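Local coordinates for putative lipoprotein (Parabacteroides distasonis, PDB 4FVS) that is of unknown function but, as a putative exported lipoprotein of the LolA/LolB clan, may bind lipid or another hydrophobic ligand, at residues Q2-F8 and Y69-F75; I103-Y109 and R144-T149. One frame throughout, in Å; residues are numbered along the deposited sequence.

Contact 1. Residues Q2-F8 and Y69-F75; sequences QDCTFFF and YCQNGEF
Phe75 meets Phe6 and Phe7 through both its edge and its face. Its edge points into the face of Phe6, where CE1 of Phe75 stands over the middle of the Phe6 ring, 3.7 Å from Phe6 CD2. The two planes are 72° apart and the centroids 4.8 Å, a T-shaped pair. On the Phe75 face lies the backbone between Phe6 and Phe7, with Phe7 N above the ring centre and Phe6 C nearer the rim. Phe7 CB adds an off-centre CH-pi contact to this ring, while the Phe7 ring turns its own edge toward it in an offset edge-to-face pair with centroids 5.9 Å apart. Phe75 reaches this cluster because its CG is anti to the backbone N (chi1 176°), which carries the ring in under the N-terminal segment. Phe8 CB closes on the far end of the ring, at 3.7 Å from Phe75 CZ.

Residues 69-75 are the tip of a beta hairpin, where strands 60-71 and 74-78 are joined by a type I' turn from Gln71 to Glu74, with Asn72 and Gly73 both at positive phi. The irregular N-terminal segment lies across this hairpin end without a hydrogen bond between them and is pinned by the disulfide of Cys4 and Cys70. Cys4 SG and Cys70 SG are 2.0 Å apart, with a chi3 of -83°, close to the 90° magnitude preferred by disulfides. Cys70 SG also lies obliquely beside Phe6, 3.8 Å from Phe6 CD1. At the exposed end, the extended Gln2 side chain lays its amide against the turn, with Gln2 NE2 3.3 Å from Asn72 C. Farther in, Tyr187 packs edge-to-face with Phe7, and Trp16 does the same with Phe8.

Contact 2. Residues I103-Y109 and R144-T149; sequences INYPNPY and REFIKT
Arg144 reaches across to the main chain of Asn104 and grips its carbonyl oxygen end-on with two nitrogens. NH2 of Arg144 lies 2.8 Å from Asn104 O and NH1 of Arg144 3.0 Å from the same oxygen, which sits almost exactly in the guanidinium plane. Asn104 OD1 receives only a weak bond from Arg144 NH1; its stronger partner is the backbone N of Asp121, whose O in turn accepts from Arg144 NH1. Ile103 CD1 lies over one guanidinium face, 3.9 Å from Arg144 CZ. Arg144 NH2 stands over the centre of the Tyr105 ring, a long cation-pi approach that can be only weakly attractive. A bend at chi3 (67°) turns the arginine's end toward these partners. Further along, Pro108 presses its CB onto Phe146 CE1 at 3.6 Å and its CG onto Thr149 CG2. An Asx turn, in which Asn107 OD1 accepts from Tyr109 N, shapes the backbone around this proline. Strand 102-104 pairs with strand 74-78, whereas 144-149 belongs to the long strand 132-154, which carries a classic beta bulge at Ile147 and Lys148 opposite Lys163 of neighbouring strand 157-171.

In the fold
The two contacts join through the pairing of strands 74-78 and 102-104: Phe75 O accepts from Tyr105 N at 2.9 Å, and Glu74 OE2 from Asn104 ND2. Both are partly buried, but the centre of contact 1 lies about 17 Å from the centre of the chain, that of contact 2 about 13 Å, and contact 1 runs from buried phenylalanines to an exposed turn. Its chemistry is aromatic and covalent, tying the irregular N-terminus to a hairpin. In contact 2 a buried arginine instead meets a main-chain carbonyl, with apolar packing farther along, linking strand 102-104 and the loop after it to the distant strand 132-154. Tyr187 lies beside both contacts, its ring also meeting Tyr105 edge-to-face.

Contact 1. Residues Q2-F8 and Y69-F75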
loop_
_atom_site.group_PDB
_atom_site.type_symbol
_atom_site.label_atom_id
_atom_site.label_comp_id
_atom_site.label_asym_id
_atom_site.label_seq_id
_atom_site.Cartn_x
_atom_site.Cartn_y
_atom_site.Cartn_z
ATOM N N GLN A 2 13.871 -2.646 21.810
ATOM C CA GLN A 2 13.070 -3.762 21.310
ATOM C C GLN A 2 13.122 -3.823 19.769
ATOM O O GLN A 2 12.672 -2.890 19.092
ATOM C CB GLN A 2 11.614 -3.671 21.807
ATOM C CG GLN A 2 10.675 -4.746 21.221
ATOM C CD GLN A 2 9.412 -4.999 22.020
ATOM O OE1 GLN A 2 8.969 -4.196 22.859
ATOM N NE2 GLN A 2 8.798 -6.143 21.764
ATOM N N ASP A 3 13.650 -4.950 19.233
ATOM C CA ASP A 3 13.807 -5.226 17.797
ATOM C C ASP A 3 12.472 -5.210 17.083
ATOM O O ASP A 3 11.507 -5.848 17.529
ATOM C CB ASP A 3 14.494 -6.585 17.551
ATOM C CG ASP A 3 15.883 -6.743 18.153
ATOM O OD1 ASP A 3 16.799 -5.998 17.735
ATOM O OD2 ASP A 3 16.068 -7.656 18.997
ATOM N N CYS A 4 12.420 -4.441 15.985
ATOM C CA CYS A 4 11.251 -4.275 15.121
ATOM C C CYS A 4 11.718 -3.824 13.738
ATOM O O CYS A 4 12.267 -2.725 13.600
ATOM C CB CYS A 4 10.241 -3.295 15.727
ATOM S SG CYS A 4 8.654 -3.192 14.839
ATOM N N THR A 5 11.531 -4.699 12.719
ATOM C CA THR A 5 11.840 -4.428 11.313
ATOM C C THR A 5 10.765 -3.479 10.776
ATOM O O THR A 5 9.567 -3.757 10.911
ATOM C CB THR A 5 11.936 -5.724 10.514
ATOM O OG1 THR A 5 12.790 -6.634 11.194
ATOM C CG2 THR A 5 12.441 -5.509 9.109
ATOM N N PHE A 6 11.202 -2.335 10.222
ATOM C CA PHE A 6 10.342 -1.282 9.715
ATOM C C PHE A 6 10.169 -1.444 8.202
ATOM O O PHE A 6 11.115 -1.226 7.446
ATOM C CB PHE A 6 10.954 0.079 10.080
ATOM C CG PHE A 6 9.957 1.183 10.303
ATOM C CD1 PHE A 6 9.376 1.369 11.545
ATOM C CD2 PHE A 6 9.632 2.070 9.281
ATOM C CE1 PHE A 6 8.465 2.404 11.753
ATOM C CE2 PHE A 6 8.720 3.103 9.492
ATOM C CZ PHE A 6 8.144 3.261 10.724
ATOM N N PHE A 7 8.963 -1.842 7.756
ATOM C CA PHE A 7 8.696 -2.049 6.336
ATOM C C PHE A 7 8.188 -0.746 5.685
ATOM O O PHE A 7 7.093 -0.706 5.120
ATOM C CB PHE A 7 7.715 -3.210 6.130
ATOM C CG PHE A 7 8.295 -4.525 6.584
ATOM C CD1 PHE A 7 9.288 -5.155 5.846
ATOM C CD2 PHE A 7 7.872 -5.116 7.768
ATOM C CE1 PHE A 7 9.833 -6.361 6.270
ATOM C CE2 PHE A 7 8.424 -6.320 8.194
ATOM C CZ PHE A 7 9.402 -6.938 7.436
ATOM N N PHE A 8 9.010 0.312 5.755
ATOM C CA PHE A 8 8.726 1.631 5.208
ATOM C C PHE A 8 9.952 2.515 5.364
ATOM O O PHE A 8 10.679 2.293 6.328
ATOM C CB PHE A 8 7.523 2.233 5.946
ATOM C CG PHE A 8 6.809 3.378 5.266
ATOM C CD1 PHE A 8 5.992 3.154 4.160
ATOM C CD2 PHE A 8 6.902 4.669 5.767
ATOM C CE1 PHE A 8 5.328 4.204 3.540
ATOM C CE2 PHE A 8 6.219 5.717 5.155
ATOM C CZ PHE A 8 5.431 5.476 4.050
ATOM N N TYR A 69 4.271 2.869 11.816
ATOM C CA TYR A 69 4.880 2.773 13.142
ATOM C C TYR A 69 5.156 1.338 13.586
ATOM O O TYR A 69 4.575 0.389 13.070
ATOM C CB TYR A 69 4.004 3.473 14.212
ATOM C CG TYR A 69 2.594 2.944 14.292
ATOM C CD1 TYR A 69 2.288 1.843 15.089
ATOM C CD2 TYR A 69 1.556 3.565 13.607
ATOM C CE1 TYR A 69 0.989 1.347 15.170
ATOM C CE2 TYR A 69 0.252 3.078 13.679
ATOM C CZ TYR A 69 -0.025 1.955 14.451
ATOM O OH TYR A 69 -1.304 1.451 14.540
ATOM N N CYS A 70 6.077 1.228 14.556
ATOM C CA CYS A 70 6.447 0.044 15.321
ATOM C C CYS A 70 5.898 0.199 16.728
ATOM O O CYS A 70 6.102 1.243 17.353
ATOM C CB CYS A 70 7.958 -0.174 15.345
ATOM S SG CYS A 70 8.568 -1.299 14.064
ATOM N N GLN A 71 5.196 -0.813 17.225
ATOM C CA GLN A 71 4.679 -0.830 18.582
ATOM C C GLN A 71 4.911 -2.177 19.101
ATOM O O GLN A 71 4.322 -3.134 18.613
ATOM C CB GLN A 71 3.188 -0.443 18.690
ATOM C CG GLN A 71 2.873 1.047 18.566
ATOM C CD GLN A 71 2.376 1.641 19.855
ATOM O OE1 GLN A 71 2.989 1.485 20.921
ATOM N NE2 GLN A 71 1.267 2.372 19.776
ATOM N N ASN A 72 5.845 -2.269 20.025
ATOM C CA ASN A 72 6.207 -3.461 20.780
ATOM C C ASN A 72 6.481 -4.670 19.865
ATOM O O ASN A 72 5.905 -5.748 20.041
ATOM C CB ASN A 72 5.123 -3.794 21.823
ATOM C CG ASN A 72 4.875 -2.674 22.801
ATOM O OD1 ASN A 72 5.792 -1.948 23.222
ATOM N ND2 ASN A 72 3.620 -2.507 23.178
ATOM N N GLY A 73 7.384 -4.464 18.917
ATOM C CA GLY A 73 7.861 -5.509 18.026
ATOM C C GLY A 73 7.072 -5.782 16.770
ATOM O O GLY A 73 7.518 -6.592 15.957
ATOM N N GLU A 74 5.922 -5.102 16.572
ATOM C CA GLU A 74 5.063 -5.290 15.395
ATOM C C GLU A 74 4.979 -4.009 14.600
ATOM O O GLU A 74 4.881 -2.925 15.186
ATOM C CB GLU A 74 3.655 -5.768 15.807
ATOM C CG GLU A 74 2.826 -6.339 14.670
ATOM C CD GLU A 74 1.655 -7.229 15.049
ATOM O OE1 GLU A 74 1.180 -7.157 16.204
ATOM O OE2 GLU A 74 1.223 -8.025 14.185
ATOM N N PHE A 75 5.017 -4.144 13.247
ATOM C CA PHE A 75 4.994 -3.034 12.302
ATOM C C PHE A 75 3.596 -2.848 11.697
ATOM O O PHE A 75 3.002 -3.800 11.180
ATOM C CB PHE A 75 6.036 -3.239 11.180
ATOM C CG PHE A 75 5.985 -2.158 10.124
ATOM C CD1 PHE A 75 6.590 -0.922 10.339
ATOM C CD2 PHE A 75 5.263 -2.347 8.946
ATOM C CE1 PHE A 75 6.484 0.100 9.395
ATOM C CE2 PHE A 75 5.171 -1.325 7.999
ATOM C CZ PHE A 75 5.790 -0.110 8.229
#

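Contact 2. Residues I103-Y109 and R144-T149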
loop_
_atom_site.group_PDB
_atom_site.type_symbol
_atom_site.label_atom_id
_atom_site.label_comp_id
_atom_site.label_asym_id
_atom_site.label_seq_id
_atom_site.Cartn_x
_atom_site.Cartn_y
_atom_site.Cartn_z
ATOM N N ILE A 103 -3.068 -1.474 9.559
ATOM C CA ILE A 103 -2.936 -2.929 9.484
ATOM C C ILE A 103 -1.468 -3.343 9.642
ATOM O O ILE A 103 -0.569 -2.616 9.217
ATOM C CB ILE A 103 -3.539 -3.489 8.180
ATOM C CG1 ILE A 103 -2.913 -2.810 6.921
ATOM C CG2 ILE A 103 -5.075 -3.363 8.223
ATOM C CD1 ILE A 103 -3.209 -3.475 5.532
ATOM N N ASN A 104 -1.232 -4.510 10.253
ATOM C CA ASN A 104 0.118 -5.028 10.455
ATOM C C ASN A 104 0.691 -5.613 9.173
ATOM O O ASN A 104 -0.061 -6.050 8.286
ATOM C CB ASN A 104 0.152 -6.097 11.542
ATOM C CG ASN A 104 -0.477 -7.421 11.165
ATOM O OD1 ASN A 104 -1.497 -7.491 10.498
ATOM N ND2 ASN A 104 0.109 -8.510 11.600
ATOM N N TYR A 105 2.041 -5.638 9.108
ATOM C CA TYR A 105 2.822 -6.245 8.061
ATOM C C TYR A 105 3.796 -7.183 8.754
ATOM O O TYR A 105 4.743 -6.738 9.403
ATOM C CB TYR A 105 3.497 -5.197 7.149
ATOM C CG TYR A 105 2.535 -4.597 6.146
ATOM C CD1 TYR A 105 1.660 -3.573 6.511
ATOM C CD2 TYR A 105 2.469 -5.074 4.844
ATOM C CE1 TYR A 105 0.744 -3.041 5.605
ATOM C CE2 TYR A 105 1.551 -4.553 3.926
ATOM C CZ TYR A 105 0.689 -3.537 4.313
ATOM O OH TYR A 105 -0.197 -2.994 3.414
ATOM N N PRO A 106 3.515 -8.497 8.723
ATOM C CA PRO A 106 4.402 -9.455 9.399
ATOM C C PRO A 106 5.811 -9.481 8.792
ATOM O O PRO A 106 5.987 -9.184 7.620
ATOM C CB PRO A 106 3.687 -10.800 9.199
ATOM C CG PRO A 106 2.271 -10.449 8.883
ATOM C CD PRO A 106 2.390 -9.190 8.068
ATOM N N ASN A 107 6.813 -9.775 9.622
ATOM C CA ASN A 107 8.227 -9.875 9.282
ATOM C C ASN A 107 8.603 -11.351 9.129
ATOM O O ASN A 107 8.723 -12.068 10.130
ATOM C CB ASN A 107 9.079 -9.190 10.362
ATOM C CG ASN A 107 10.581 -9.313 10.211
ATOM O OD1 ASN A 107 11.122 -9.596 9.128
ATOM N ND2 ASN A 107 11.285 -9.042 11.304
ATOM N N PRO A 108 8.824 -11.821 7.890
ATOM C CA PRO A 108 9.139 -13.246 7.694
ATOM C C PRO A 108 10.592 -13.601 7.982
ATOM O O PRO A 108 10.948 -14.795 7.979
ATOM C CB PRO A 108 8.826 -13.460 6.230
ATOM C CG PRO A 108 9.112 -12.134 5.618
ATOM C CD PRO A 108 8.722 -11.102 6.607
ATOM N N TYR A 109 11.430 -12.581 8.225
ATOM C CA TYR A 109 12.864 -12.768 8.481
ATOM C C TYR A 109 13.152 -12.905 9.972
ATOM O O TYR A 109 14.229 -13.365 10.342
ATOM C CB TYR A 109 13.677 -11.614 7.889
ATOM C CG TYR A 109 13.341 -11.345 6.438
ATOM C CD1 TYR A 109 13.814 -12.178 5.429
ATOM C CD2 TYR A 109 12.525 -10.272 6.071
ATOM C CE1 TYR A 109 13.518 -11.933 4.091
ATOM C CE2 TYR A 109 12.205 -10.031 4.736
ATOM C CZ TYR A 109 12.711 -10.864 3.749
ATOM O OH TYR A 109 12.462 -10.665 2.415
ATOM N N ARG A 144 -5.942 -12.053 4.109
ATOM C CA ARG A 144 -4.537 -11.767 3.838
ATOM C C ARG A 144 -3.709 -12.977 4.177
ATOM O O ARG A 144 -3.911 -13.550 5.243
ATOM C CB ARG A 144 -4.053 -10.533 4.627
ATOM C CG ARG A 144 -4.809 -9.241 4.322
ATOM C CD ARG A 144 -4.391 -8.103 5.235
ATOM N NE ARG A 144 -3.012 -7.629 5.037
ATOM C CZ ARG A 144 -2.226 -7.192 6.015
ATOM N NH1 ARG A 144 -2.658 -7.186 7.266
ATOM N NH2 ARG A 144 -0.996 -6.780 5.755
ATOM N N GLU A 145 -2.816 -13.402 3.282
ATOM C CA GLU A 145 -1.972 -14.567 3.557
ATOM C C GLU A 145 -0.545 -14.353 3.055
ATOM O O GLU A 145 -0.336 -13.676 2.076
ATOM C CB GLU A 145 -2.546 -15.874 2.976
ATOM C CG GLU A 145 -2.723 -15.908 1.470
ATOM C CD GLU A 145 -3.067 -17.273 0.911
ATOM O OE1 GLU A 145 -2.287 -18.230 1.129
ATOM O OE2 GLU A 145 -4.085 -17.362 0.188
ATOM N N PHE A 146 0.426 -14.933 3.749
ATOM C CA PHE A 146 1.833 -14.918 3.399
ATOM C C PHE A 146 2.090 -16.006 2.363
ATOM O O PHE A 146 1.745 -17.178 2.596
ATOM C CB PHE A 146 2.692 -15.139 4.664
ATOM C CG PHE A 146 4.168 -15.269 4.389
ATOM C CD1 PHE A 146 4.931 -14.150 4.056
ATOM C CD2 PHE A 146 4.780 -16.517 4.375
ATOM C CE1 PHE A 146 6.290 -14.270 3.772
ATOM C CE2 PHE A 146 6.139 -16.642 4.077
ATOM C CZ PHE A 146 6.888 -15.515 3.795
ATOM N N ILE A 147 2.725 -15.627 1.232
ATOM C CA ILE A 147 3.013 -16.560 0.147
ATOM C C ILE A 147 4.436 -17.129 0.307
ATOM O O ILE A 147 4.599 -18.328 0.555
ATOM C CB ILE A 147 2.797 -15.878 -1.237
ATOM C CG1 ILE A 147 1.386 -15.249 -1.357
ATOM C CG2 ILE A 147 3.090 -16.840 -2.389
ATOM C CD1 ILE A 147 0.156 -16.239 -0.982
ATOM N N LYS A 148 5.445 -16.261 0.198
ATOM C CA LYS A 148 6.860 -16.593 0.262
ATOM C C LYS A 148 7.670 -15.308 0.358
ATOM O O LYS A 148 7.107 -14.211 0.235
ATOM C CB LYS A 148 7.252 -17.387 -1.024
ATOM C CG LYS A 148 7.231 -16.539 -2.337
ATOM C CD LYS A 148 7.171 -17.331 -3.645
ATOM C CE LYS A 148 6.765 -16.456 -4.812
ATOM N NZ LYS A 148 6.905 -17.146 -6.126
ATOM N N THR A 149 9.004 -15.448 0.473
ATOM C CA THR A 149 9.973 -14.358 0.412
ATOM C C THR A 149 10.749 -14.505 -0.848
ATOM O O THR A 149 11.236 -15.615 -1.126
ATOM C CB THR A 149 10.910 -14.318 1.627
ATOM O OG1 THR A 149 11.641 -15.547 1.759
ATOM C CG2 THR A 149 10.197 -13.928 2.888
#